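Local coordinates for Ribose/Galactose Isomerase (Vibrio parahaemolyticus, PDB 3ONO), which probably interconverts aldose and ketose forms of sugar phosphates, at residues Asn85-Val91 / Leu160-Lys164; Phe102-Ile107 / Lys140-Tyr145; Val171-Arg176 / Glu204-Tyr208. All blocks are in the same frame, centred on the assembly; numbering follows the deposited sequence. Where two conformers were deposited one is given.

In the fold
The chain lays down three parallel strands of its sheet, 5-8, 35-38 and 69-74, before contact 1 opens in the loop between helix 78-85 and strand 92-94, an outermost strand within this chain. Contact 1 closes only when helix 150-167 comes back over that loop, after strands 92-94 and 112-116 have been added. Contact 2 falls wholly within this long excursion: helix 98-108 meets the 140-145 loop that leads toward helix 150-167. The two touch where Phe104 packs on the backbone of Val91. Contact 3 follows in series, setting helix 171-177 beside helix 203-212. It joins contact 1 through Pro88 and Val171, whereas contacts 2 and 3 stay about 18 Å apart at their nearest atoms.

Contact 1: residues Asn85-Val91 / Leu160-Lys164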
loop_
_atom_site.group_PDB
_atom_site.type_symbol
_atom_site.label_atom_id
_atom_site.label_comp_id
_atom_site.label_asym_id
_atom_site.label_seq_id
_atom_site.Cartn_x
_atom_site.Cartn_y
_atom_site.Cartn_z
ATOM N N ASN A 85 -13.637 -18.720 -3.340
ATOM C CA ASN A 85 -12.729 -19.804 -2.937
ATOM C C ASN A 85 -13.407 -21.025 -2.331
ATOM O O ASN A 85 -12.840 -22.126 -2.345
ATOM C CB ASN A 85 -11.628 -19.282 -2.003
ATOM C CG ASN A 85 -10.440 -18.678 -2.784
ATOM O OD1 ASN A 85 -9.780 -19.391 -3.537
ATOM N ND2 ASN A 85 -10.181 -17.381 -2.615
ATOM N N LEU A 86 -14.627 -20.874 -1.821
ATOM C CA LEU A 86 -15.313 -22.054 -1.285
ATOM C C LEU A 86 -15.623 -23.069 -2.372
ATOM O O LEU A 86 -15.745 -24.260 -2.098
ATOM C CB LEU A 86 -16.617 -21.675 -0.561
ATOM C CG LEU A 86 -17.759 -21.166 -1.444
ATOM C CD1 LEU A 86 -18.710 -22.324 -1.829
ATOM C CD2 LEU A 86 -18.549 -20.075 -0.698
ATOM N N HIS A 87 -15.758 -22.617 -3.613
ATOM C CA HIS A 87 -16.196 -23.531 -4.679
ATOM C C HIS A 87 -15.058 -24.358 -5.246
ATOM O O HIS A 87 -13.992 -23.828 -5.537
ATOM C CB HIS A 87 -16.844 -22.743 -5.820
ATOM C CG HIS A 87 -18.086 -22.013 -5.412
ATOM N ND1 HIS A 87 -19.334 -22.611 -5.396
ATOM C CD2 HIS A 87 -18.272 -20.734 -5.006
ATOM C CE1 HIS A 87 -20.231 -21.724 -4.993
ATOM N NE2 HIS A 87 -19.608 -20.579 -4.743
ATOM N N PRO A 88 -15.287 -25.663 -5.428
ATOM C CA PRO A 88 -14.226 -26.427 -6.097
ATOM C C PRO A 88 -13.981 -25.867 -7.489
ATOM O O PRO A 88 -14.908 -25.378 -8.164
ATOM C CB PRO A 88 -14.815 -27.861 -6.176
ATOM C CG PRO A 88 -16.332 -27.650 -6.157
ATOM C CD PRO A 88 -16.548 -26.411 -5.271
ATOM N N GLY A 89 -12.735 -25.951 -7.942
ATOM C CA GLY A 89 -12.404 -25.492 -9.270
ATOM C C GLY A 89 -12.226 -23.982 -9.391
ATOM O O GLY A 89 -11.930 -23.491 -10.476
ATOM N N VAL A 90 -12.429 -23.252 -8.292
ATOM C CA VAL A 90 -12.268 -21.793 -8.294
ATOM C C VAL A 90 -11.164 -21.407 -7.333
ATOM O O VAL A 90 -11.314 -21.568 -6.124
ATOM C CB VAL A 90 -13.566 -21.089 -7.853
ATOM C CG1 VAL A 90 -13.399 -19.561 -7.959
ATOM C CG2 VAL A 90 -14.740 -21.584 -8.722
ATOM N N VAL A 91 -10.078 -20.856 -7.880
ATOM C CA VAL A 91 -8.891 -20.526 -7.121
ATOM C C VAL A 91 -8.680 -19.015 -7.284
ATOM O O VAL A 91 -8.161 -18.566 -8.295
ATOM C CB VAL A 91 -7.687 -21.336 -7.640
ATOM C CG1 VAL A 91 -6.414 -20.910 -6.912
ATOM C CG2 VAL A 91 -7.938 -22.843 -7.447
ATOM N N LEU A 160 -3.504 -28.059 -3.942
ATOM C CA LEU A 160 -4.639 -27.228 -3.550
ATOM C C LEU A 160 -5.883 -27.678 -4.319
ATOM O O LEU A 160 -6.961 -27.784 -3.752
ATOM C CB LEU A 160 -4.367 -25.725 -3.796
ATOM C CG LEU A 160 -5.532 -24.789 -3.455
ATOM C CD1 LEU A 160 -5.820 -24.829 -1.951
ATOM C CD2 LEU A 160 -5.213 -23.372 -3.892
ATOM N N ASN A 161 -5.739 -27.935 -5.613
ATOM C CA ASN A 161 -6.893 -28.345 -6.405
ATOM C C ASN A 161 -7.460 -29.665 -5.906
ATOM O O ASN A 161 -8.688 -29.862 -5.876
ATOM C CB ASN A 161 -6.526 -28.492 -7.882
ATOM C CG ASN A 161 -6.186 -27.157 -8.531
ATOM O OD1 ASN A 161 -6.611 -26.109 -8.070
ATOM N ND2 ASN A 161 -5.422 -27.204 -9.615
ATOM N N ASN A 162 -6.573 -30.595 -5.560
ATOM C CA ASN A 162 -7.015 -31.899 -5.036
ATOM C C ASN A 162 -7.812 -31.748 -3.748
ATOM O O ASN A 162 -8.838 -32.413 -3.536
ATOM C CB ASN A 162 -5.837 -32.794 -4.674
ATOM C CG ASN A 162 -4.892 -33.038 -5.820
ATOM O OD1 ASN A 162 -5.230 -32.880 -6.990
ATOM N ND2 ASN A 162 -3.707 -33.480 -5.481
ATOM N N VAL A 163 -7.288 -30.920 -2.850
ATOM C CA VAL A 163 -7.909 -30.756 -1.544
ATOM C C VAL A 163 -9.275 -30.123 -1.720
ATOM O O VAL A 163 -10.241 -30.529 -1.068
ATOM C CB VAL A 163 -7.031 -29.890 -0.613
ATOM C CG1 VAL A 163 -7.811 -29.525 0.646
ATOM C CG2 VAL A 163 -5.757 -30.673 -0.270
ATOM N N LYS A 164 -9.366 -29.146 -2.620
ATOM C CA LYS A 164 -10.651 -28.506 -2.897
ATOM C C LYS A 164 -11.642 -29.541 -3.424
ATOM O O LYS A 164 -12.780 -29.593 -2.993
ATOM C CB LYS A 164 -10.487 -27.374 -3.914
ATOM C CG LYS A 164 -9.704 -26.159 -3.350
ATOM C CD LYS A 164 -9.347 -25.082 -4.422
ATOM C CE LYS A 164 -10.579 -24.449 -5.091
ATOM N NZ LYS A 164 -11.436 -23.614 -4.154
HETATM O O HOH W 1 -9.379 -22.101 -2.780
HETATM O O HOH W 2 -13.171 -25.457 -2.881
HETATM O O HOH W 3 -10.607 -28.189 -7.383
#
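Lys164 NZ is surrounded by two backbone carbonyls and two waters, among which its three N-H are shared: it donates to Val90 O at 2.8 Å and to His87 O at 2.9 Å, and water 1 and water 2 also accept from it. These carbonyls stand at the two ends of a type II beta turn, His87 to Val90, in the loop that carries the chain from helix 78-85 to strand 92-94 of the parallel sheet. The ammonium group comes in above both carbonyl planes, 46° out of that of His87. On the opposite face of His87 O sits Val90 N, which closes the turn, so one oxygen serves both the turn and the lysine. Clustered carbonyl oxygens around a buried ammonium group would probably help to keep it charged.

The lysine gets there by folding back: its chain bends at chi3 (61°) and chi4 (66°), turning NZ away from helix 150-167 and into the loop. Val91 packs beside this bend, its CG2 lying 3.9 Å from Lys164 CE, while its other methyl, CG1, meets Leu160 CD2 at a slant. Further out, Asn111 holds the backbone of Val91, and Val167 of the second subunit packs on Pro88. Where the loop turns at Gly89, water 3 bridges the two segments, accepting from Gly89 N at 3.1 Å and donating to Asn161 O at 3.0 Å.

Contact 2: residues Phe102-Ile107 / Lys140-Tyr145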
loop_
_atom_site.group_PDB
_atom_site.type_symbol
_atom_site.label_atom_id
_atom_site.label_comp_id
_atom_site.label_asym_id
_atom_site.label_seq_id
_atom_site.Cartn_x
_atom_site.Cartn_y
_atom_site.Cartn_z
ATOM N N PHE A 102 0.966 -10.366 -11.074
ATOM C CA PHE A 102 2.089 -11.133 -11.592
ATOM C C PHE A 102 2.442 -12.315 -10.684
ATOM O O PHE A 102 2.517 -13.457 -11.150
ATOM C CB PHE A 102 3.312 -10.267 -11.797
ATOM C CG PHE A 102 4.486 -11.039 -12.309
ATOM C CD1 PHE A 102 4.523 -11.459 -13.627
ATOM C CD2 PHE A 102 5.506 -11.405 -11.459
ATOM C CE1 PHE A 102 5.588 -12.200 -14.094
ATOM C CE2 PHE A 102 6.585 -12.144 -11.926
ATOM C CZ PHE A 102 6.624 -12.538 -13.231
ATOM N N LEU A 103 2.650 -12.042 -9.398
ATOM C CA LEU A 103 3.002 -13.098 -8.442
ATOM C C LEU A 103 1.900 -14.149 -8.342
ATOM O O LEU A 103 2.179 -15.346 -8.260
ATOM C CB LEU A 103 3.265 -12.519 -7.054
ATOM C CG LEU A 103 4.508 -11.633 -6.974
ATOM C CD1 LEU A 103 4.592 -10.973 -5.615
ATOM C CD2 LEU A 103 5.757 -12.492 -7.281
ATOM N N PHE A 104 0.645 -13.715 -8.322
ATOM C CA PHE A 104 -0.448 -14.681 -8.275
ATOM C C PHE A 104 -0.348 -15.646 -9.457
ATOM O O PHE A 104 -0.427 -16.862 -9.290
ATOM C CB PHE A 104 -1.797 -13.970 -8.302
ATOM C CG PHE A 104 -2.990 -14.909 -8.342
ATOM C CD1 PHE A 104 -3.365 -15.632 -7.223
ATOM C CD2 PHE A 104 -3.736 -15.043 -9.504
ATOM C CE1 PHE A 104 -4.477 -16.464 -7.259
ATOM C CE2 PHE A 104 -4.852 -15.890 -9.543
ATOM C CZ PHE A 104 -5.207 -16.593 -8.412
ATOM N N ASN A 105 -0.170 -15.103 -10.652
ATOM C CA ASN A 105 -0.099 -15.957 -11.842
ATOM C C ASN A 105 1.072 -16.922 -11.788
ATOM O O ASN A 105 0.951 -18.077 -12.207
ATOM C CB ASN A 105 0.052 -15.115 -13.100
ATOM C CG ASN A 105 -1.253 -14.510 -13.561
ATOM O OD1 ASN A 105 -2.329 -14.962 -13.196
ATOM N ND2 ASN A 105 -1.151 -13.489 -14.412
ATOM N N GLN A 106 2.209 -16.459 -11.298
ATOM C CA GLN A 106 3.405 -17.302 -11.291
ATOM C C GLN A 106 3.434 -18.328 -10.151
ATOM O O GLN A 106 3.841 -19.471 -10.362
ATOM C CB GLN A 106 4.681 -16.468 -11.270
ATOM C CG GLN A 106 4.808 -15.490 -12.433
ATOM C CD GLN A 106 4.352 -16.080 -13.753
ATOM O OE1 GLN A 106 4.670 -17.242 -14.088
ATOM N NE2 GLN A 106 3.588 -15.289 -14.516
ATOM N N ILE A 107 3.009 -17.912 -8.958
ATOM C CA ILE A 107 3.125 -18.742 -7.760
ATOM C C ILE A 107 1.899 -19.633 -7.589
ATOM O O ILE A 107 2.013 -20.851 -7.366
ATOM C CB ILE A 107 3.292 -17.876 -6.490
ATOM C CG1 ILE A 107 4.599 -17.045 -6.545
ATOM C CG2 ILE A 107 3.210 -18.746 -5.214
ATOM C CD1 ILE A 107 4.666 -16.055 -5.380
ATOM N N LYS A 140 3.340 -15.248 -19.544
ATOM C CA LYS A 140 2.995 -16.616 -19.190
ATOM C C LYS A 140 2.645 -16.761 -17.718
ATOM O O LYS A 140 2.928 -15.876 -16.899
ATOM C CB LYS A 140 4.121 -17.583 -19.558
ATOM C CG LYS A 140 4.377 -17.686 -21.049
ATOM C CD LYS A 140 5.379 -18.782 -21.366
ATOM C CE LYS A 140 6.080 -18.504 -22.686
ATOM N NZ LYS A 140 6.846 -17.223 -22.636
ATOM N N ARG A 141 2.052 -17.895 -17.375
ATOM C CA ARG A 141 1.558 -18.123 -16.027
ATOM C C ARG A 141 2.111 -19.429 -15.453
ATOM O O ARG A 141 2.444 -20.359 -16.201
ATOM C CB ARG A 141 0.024 -18.104 -16.036
ATOM C CG ARG A 141 -0.550 -16.806 -16.627
ATOM C CD ARG A 141 -2.090 -16.798 -16.744
ATOM N NE ARG A 141 -2.572 -17.641 -17.837
ATOM C CZ ARG A 141 -2.669 -17.257 -19.112
ATOM N NH1 ARG A 141 -2.316 -16.031 -19.472
ATOM N NH2 ARG A 141 -3.119 -18.105 -20.032
ATOM N N GLY A 142 2.232 -19.481 -14.129
ATOM C CA GLY A 142 2.700 -20.661 -13.427
ATOM C C GLY A 142 4.160 -21.052 -13.538
ATOM O O GLY A 142 4.466 -22.235 -13.431
ATOM N N GLU A 143 5.071 -20.088 -13.714
ATOM C CA GLU A 143 6.481 -20.426 -13.848
ATOM C C GLU A 143 7.209 -20.389 -12.519
ATOM O O GLU A 143 8.404 -20.673 -12.445
ATOM C CB GLU A 143 7.173 -19.509 -14.861
ATOM C CG GLU A 143 6.574 -19.611 -16.252
ATOM C CD GLU A 143 7.389 -18.876 -17.306
ATOM O OE1 GLU A 143 7.932 -17.790 -16.996
ATOM O OE2 GLU A 143 7.481 -19.394 -18.442
ATOM N N GLY A 144 6.488 -20.043 -11.458
ATOM C CA GLY A 144 7.111 -19.872 -10.155
ATOM C C GLY A 144 7.780 -18.506 -9.985
ATOM O O GLY A 144 8.102 -17.847 -10.976
ATOM N N TYR A 145 7.976 -18.032 -8.789
ATOM C CA TYR A 145 8.756 -16.823 -8.766
ATOM C C TYR A 145 9.616 -16.887 -7.549
ATOM O O TYR A 145 9.106 -17.041 -6.437
ATOM C CB TYR A 145 7.867 -15.576 -8.830
ATOM C CG TYR A 145 8.684 -14.333 -9.112
ATOM C CD1 TYR A 145 9.138 -13.543 -8.074
ATOM C CD2 TYR A 145 9.029 -13.977 -10.413
ATOM C CE1 TYR A 145 9.905 -12.410 -8.311
ATOM C CE2 TYR A 145 9.792 -12.839 -10.665
ATOM C CZ TYR A 145 10.221 -12.066 -9.604
ATOM O OH TYR A 145 10.985 -10.951 -9.832
#
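With CG anti to the carbonyl carbon (chi1 -57°) and a second bend at chi2 (-41°), the Gln106 side chain curls until both ends of its amide reach the loop, while Tyr145, with CG opposite its backbone N (chi1 -167°), swings its ring over to Phe102 and Leu103. Gln106 NE2 donates to Lys140 O, that oxygen close to the amide plane; the modelled 2.5 Å is implausibly short and its exact value doubtful, Lys140 being poorly ordered. Gln106 OE1 accepts from Glu143 N at 2.9 Å in a nearly straight bond. Bonds at both ends would fix the amide's rotation. The helix backbone adds two more, Gly142 N to Asn105 O at 2.7 Å and Gly144 N to Gln106 O at 2.9 Å, each donor standing above the carbonyl plane.

In one of Tyr145's two conformers, Phe102 turns its edge to the tyrosine face in an offset T-shaped pair, centroids 5.4 Å apart; Leu103 CD2 then touches Tyr145 CD1, and Tyr145 OH hydrogen-bonds Glu126 of the third subunit. Gln106 CG lies over one face of the Phe102 ring. Asn105 lies alongside one of Arg141's two conformers, and its ND2 bonds Ala136 O. Thus, at a subunit interface of this alpha-beta-alpha sandwich, the loop between helices 125-136 and 150-167, carrying Gly142 and Gly144, packs on the C-terminal part of helix 98-108.

Contact 3: residues Val171-Arg176 / Glu204-Tyr208; sequences VVEGLR and EIAEY
Tyr208 meets Leu175 and Arg176 on the same side of its ring plane: Leu175 CB is 3.7 Å from Tyr208 CE2 and Arg176 NH1 3.7 Å from Tyr208 CD1, both coming in at a slant. Tyr208 CD1 stands over one face of the guanidinium group, away from its centre. The two planes are steeply inclined, 74° apart, and the side chains run antiparallel alongside each other. With CG on the far side from the backbone N (chi1 166°), the ring of Tyr208 extends across toward helix 171-177.

Val172 packs next to it between the helices: its CG2 touches Ile205 CG1 at 4.0 Å and Glu204 CD at 3.9 Å, while CG1 faces Tyr208 CB. The extended Glu204 chain crosses the valine obliquely.

The two segments belong to the helical C-terminal part of the chain, beyond the strands of the alpha-beta-alpha sandwich, and run nearly parallel, their axes 20° apart and 10.6 Å at closest approach. On the side of helix 51-63, Leu175 and Ile205 both rest on Ile60, and Val171 lies against Asn63.

Outside this packing, Tyr208 OH takes part in a hydrogen bond with Gln180 NE2. Water 4 lies at the edge of the guanidinium group, accepts from Arg176 NH2 at 2.8 Å and donates to Glu204 OE2, linking opposite charges that do not themselves touch.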
loop_
_atom_site.group_PDB
_atom_site.type_symbol
_atom_site.label_atom_id
_atom_site.label_comp_id
_atom_site.label_asym_id
_atom_site.label_seq_id
_atom_site.Cartn_x
_atom_site.Cartn_y
_atom_site.Cartn_z
ATOM N N VAL A 171 -19.483 -31.088 -8.250
ATOM C CA VAL A 171 -19.954 -29.740 -8.576
ATOM C C VAL A 171 -21.475 -29.592 -8.616
ATOM O O VAL A 171 -22.055 -28.750 -7.918
ATOM C CB VAL A 171 -19.340 -29.227 -9.875
ATOM C CG1 VAL A 171 -19.954 -27.885 -10.249
ATOM C CG2 VAL A 171 -17.835 -29.096 -9.709
ATOM N N VAL A 172 -22.139 -30.410 -9.418
ATOM C CA VAL A 172 -23.576 -30.235 -9.543
ATOM C C VAL A 172 -24.312 -30.550 -8.247
ATOM O O VAL A 172 -25.206 -29.798 -7.857
ATOM C CB VAL A 172 -24.143 -30.971 -10.759
ATOM C CG1 VAL A 172 -25.655 -30.854 -10.777
ATOM C CG2 VAL A 172 -23.541 -30.372 -12.020
ATOM N N GLU A 173 -23.919 -31.625 -7.560
ATOM C CA GLU A 173 -24.528 -31.962 -6.278
ATOM C C GLU A 173 -24.403 -30.791 -5.317
ATOM O O GLU A 173 -25.335 -30.476 -4.583
ATOM C CB GLU A 173 -23.874 -33.182 -5.626
ATOM C CG GLU A 173 -24.586 -33.583 -4.327
ATOM C CD GLU A 173 -24.048 -34.861 -3.682
ATOM O OE1 GLU A 173 -23.360 -35.645 -4.372
ATOM O OE2 GLU A 173 -24.326 -35.080 -2.477
ATOM N N GLY A 174 -23.222 -30.185 -5.290
ATOM C CA GLY A 174 -22.995 -29.038 -4.415
ATOM C C GLY A 174 -23.887 -27.857 -4.761
ATOM O O GLY A 174 -24.445 -27.186 -3.872
ATOM N N LEU A 175 -24.043 -27.596 -6.049
ATOM C CA LEU A 175 -24.862 -26.472 -6.472
ATOM C C LEU A 175 -26.309 -26.739 -6.070
ATOM O O LEU A 175 -27.040 -25.825 -5.695
ATOM C CB LEU A 175 -24.768 -26.262 -7.978
ATOM C CG LEU A 175 -23.442 -25.681 -8.477
ATOM C CD1 LEU A 175 -23.444 -25.645 -10.000
ATOM C CD2 LEU A 175 -23.165 -24.281 -7.869
ATOM N N ARG A 176 -26.720 -28.002 -6.136
ATOM C CA ARG A 176 -28.091 -28.341 -5.755
ATOM C C ARG A 176 -28.342 -28.163 -4.269
ATOM O O ARG A 176 -29.496 -28.034 -3.850
ATOM C CB ARG A 176 -28.427 -29.784 -6.130
ATOM C CG ARG A 176 -28.494 -30.078 -7.610
ATOM C CD ARG A 176 -29.071 -31.525 -7.832
ATOM N NE ARG A 176 -28.840 -31.939 -9.214
ATOM C CZ ARG A 176 -29.620 -31.601 -10.238
ATOM N NH1 ARG A 176 -30.717 -30.874 -10.033
ATOM N NH2 ARG A 176 -29.317 -32.013 -11.468
ATOM N N GLU A 204 -23.774 -31.582 -18.265
ATOM C CA GLU A 204 -24.521 -31.751 -17.029
ATOM C C GLU A 204 -24.797 -30.392 -16.370
ATOM O O GLU A 204 -25.878 -30.170 -15.799
ATOM C CB GLU A 204 -23.829 -32.693 -16.038
ATOM C CG GLU A 204 -24.718 -32.945 -14.806
ATOM C CD GLU A 204 -24.074 -33.792 -13.708
ATOM O OE1 GLU A 204 -22.829 -33.947 -13.719
ATOM O OE2 GLU A 204 -24.831 -34.290 -12.826
ATOM N N ILE A 205 -23.820 -29.495 -16.457
ATOM C CA ILE A 205 -23.982 -28.160 -15.877
ATOM C C ILE A 205 -25.004 -27.347 -16.676
ATOM O O ILE A 205 -25.900 -26.725 -16.103
ATOM C CB ILE A 205 -22.644 -27.424 -15.780
ATOM C CG1 ILE A 205 -21.682 -28.224 -14.897
ATOM C CG2 ILE A 205 -22.861 -26.016 -15.217
ATOM C CD1 ILE A 205 -20.326 -27.531 -14.680
ATOM N N ALA A 206 -24.899 -27.392 -18.000
ATOM C CA ALA A 206 -25.867 -26.709 -18.846
ATOM C C ALA A 206 -27.288 -27.186 -18.534
ATOM O O ALA A 206 -28.208 -26.380 -18.371
ATOM C CB ALA A 206 -25.546 -26.939 -20.302
ATOM N N GLU A 207 -27.473 -28.496 -18.445
ATOM C CA GLU A 207 -28.807 -29.023 -18.183
ATOM C C GLU A 207 -29.324 -28.570 -16.824
ATOM O O GLU A 207 -30.502 -28.233 -16.679
ATOM C CB GLU A 207 -28.838 -30.547 -18.311
ATOM C CG GLU A 207 -28.823 -31.032 -19.760
ATOM C CD GLU A 207 -29.962 -30.453 -20.590
ATOM O OE1 GLU A 207 -31.138 -30.634 -20.201
ATOM O OE2 GLU A 207 -29.678 -29.808 -21.627
ATOM N N TYR A 208 -28.439 -28.542 -15.831
ATOM C CA TYR A 208 -28.827 -28.081 -14.505
ATOM C C TYR A 208 -29.223 -26.609 -14.546
ATOM O O TYR A 208 -30.265 -26.234 -14.011
ATOM C CB TYR A 208 -27.693 -28.283 -13.492
ATOM C CG TYR A 208 -27.922 -27.533 -12.202
ATOM C CD1 TYR A 208 -28.959 -27.884 -11.347
ATOM C CD2 TYR A 208 -27.089 -26.468 -11.835
ATOM C CE1 TYR A 208 -29.183 -27.202 -10.169
ATOM C CE2 TYR A 208 -27.299 -25.781 -10.651
ATOM C CZ TYR A 208 -28.340 -26.147 -9.824
ATOM O OH TYR A 208 -28.568 -25.468 -8.655
HETATM O O HOH W 4 -27.254 -33.545 -12.698
#